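PDB 6EVU: PrgB from Enterococcus faecalis, which promotes cell aggregation, biofilm formation and conjugation by binding and compacting DNA, this chain being its adhesin domain. Local coordinates for residues 274-277 against 278-282. Residues are numbered along the deposited sequence; the frame is centred on the assembly and turned at random.
Sequences GLAN and GRISF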
loop_
_atom_site.group_PDB
_atom_site.type_symbol
_atom_site.label_atom_id
_atom_site.label_comp_id
_atom_site.label_asym_id
_atom_site.label_seq_id
_atom_site.Cartn_x
_atom_site.Cartn_y
_atom_site.Cartn_z
ATOM N N GLY A 274 4.629 10.613 0.323
ATOM C CA GLY A 274 3.333 11.265 0.370
ATOM C C GLY A 274 3.346 12.428 1.351
ATOM O O GLY A 274 3.889 12.318 2.460
ATOM N N LEU A 275 2.792 13.558 0.909
ATOM C CA LEU A 275 2.697 14.778 1.715
ATOM C C LEU A 275 1.230 15.166 1.816
ATOM O O LEU A 275 0.517 15.163 0.802
ATOM C CB LEU A 275 3.531 15.948 1.126
ATOM C CG LEU A 275 5.018 15.750 1.455
ATOM C CD1 LEU A 275 5.967 16.560 0.564
ATOM C CD2 LEU A 275 5.264 16.020 2.919
ATOM N N ALA A 276 0.757 15.446 3.030
ATOM C CA ALA A 276 -0.654 15.774 3.227
ATOM C C ALA A 276 -0.783 17.034 4.086
ATOM O O ALA A 276 -0.390 17.034 5.257
ATOM C CB ALA A 276 -1.428 14.615 3.865
ATOM N N ASN A 277 -1.364 18.101 3.516
ATOM C CA ASN A 277 -1.773 19.259 4.313
ATOM C C ASN A 277 -3.195 19.087 4.843
ATOM O O ASN A 277 -3.965 20.035 4.898
ATOM C CB ASN A 277 -1.645 20.554 3.493
ATOM C CG ASN A 277 -0.225 20.804 2.998
ATOM O OD1 ASN A 277 0.659 21.175 3.779
ATOM N ND2 ASN A 277 -0.001 20.616 1.696
ATOM N N GLY A 278 -3.580 17.862 5.164
ATOM C CA GLY A 278 -4.941 17.535 5.556
ATOM C C GLY A 278 -4.965 16.044 5.865
ATOM O O GLY A 278 -3.912 15.430 6.022
ATOM N N ARG A 279 -6.172 15.469 5.960
ATOM C CA ARG A 279 -6.338 14.033 6.150
ATOM C C ARG A 279 -5.635 13.243 5.044
ATOM O O ARG A 279 -5.774 13.555 3.848
ATOM C CB ARG A 279 -7.850 13.707 6.169
ATOM C CG ARG A 279 -8.154 12.244 6.643
ATOM C CD ARG A 279 -9.677 12.005 6.751
ATOM N NE ARG A 279 -10.310 12.840 7.778
ATOM C CZ ARG A 279 -11.411 13.548 7.626
ATOM N NH1 ARG A 279 -12.054 13.595 6.448
ATOM N NH2 ARG A 279 -11.867 14.236 8.662
ATOM N N ILE A 280 -4.885 12.225 5.446
ATOM C CA ILE A 280 -4.203 11.332 4.506
ATOM C C ILE A 280 -5.211 10.524 3.707
ATOM O O ILE A 280 -6.080 9.852 4.273
ATOM C CB ILE A 280 -3.272 10.375 5.263
ATOM C CG1 ILE A 280 -2.104 11.182 5.852
ATOM C CG2 ILE A 280 -2.781 9.245 4.337
ATOM C CD1 ILE A 280 -1.164 10.295 6.681
ATOM N N SER A 281 -5.035 10.493 2.401
ATOM C CA SER A 281 -5.930 9.663 1.571
ATOM C C SER A 281 -5.294 9.483 0.204
ATOM O O SER A 281 -4.823 10.459 -0.377
ATOM C CB SER A 281 -7.276 10.329 1.419
ATOM O OG SER A 281 -8.190 9.461 0.730
ATOM N N PHE A 282 -5.227 8.255 -0.284
ATOM C CA PHE A 282 -4.557 7.983 -1.557
ATOM C C PHE A 282 -4.969 6.576 -1.962
ATOM O O PHE A 282 -5.631 5.864 -1.188
ATOM C CB PHE A 282 -3.032 8.099 -1.434
ATOM C CG PHE A 282 -2.448 7.107 -0.461
ATOM C CD1 PHE A 282 -2.450 7.351 0.898
ATOM C CD2 PHE A 282 -1.921 5.893 -0.944
ATOM C CE1 PHE A 282 -1.978 6.406 1.801
ATOM C CE2 PHE A 282 -1.422 4.930 -0.065
ATOM C CZ PHE A 282 -1.460 5.180 1.319
#
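Ala276 and Ile280 meet on the inner side of a short connection between two strands. Gly274 and Leu275 lead into it along strand 272-276, and the Leu275 side chain points away from the bend and touches Ala194 and Lys224. At Ala276 the methyl group points into the bend. Its CB lies 3.4 Å from Gly278 O and 4.0 Å from Ile280 CG1. The second contact is apolar. Ile280 CG1 sits beside its own backbone N (chi1 -69°), which places that branch next to the alanine methyl. CG2 takes the other direction, anti to the backbone N, and approaches the ring edge of Phe282 in plane. Asn277 ends the first segment, and its side chain touches Pro192. Gly278 is almost fully extended (phi -179°, psi -166°), with its carbonyl O against the Ala276 methyl. The arms are held by other partners. Ala276 makes a backbone hydrogen bond with Phe193. Asn221 binds Arg279 O through ND2 and Ser281 N through OD1, while Arg279 NH2 forms a salt bridge with Glu184 OE1. The connection lies in the adhesin domain, within its glucan-binding protein C family region. Strand 272-276 lies between strands 193-197 and 221-225 in a three-stranded antiparallel sheet. Strand 280-287 pairs antiparallel with strands 169-179 and 211-215 in the larger sheet, so the bend joins two sheets and is not a beta hairpin.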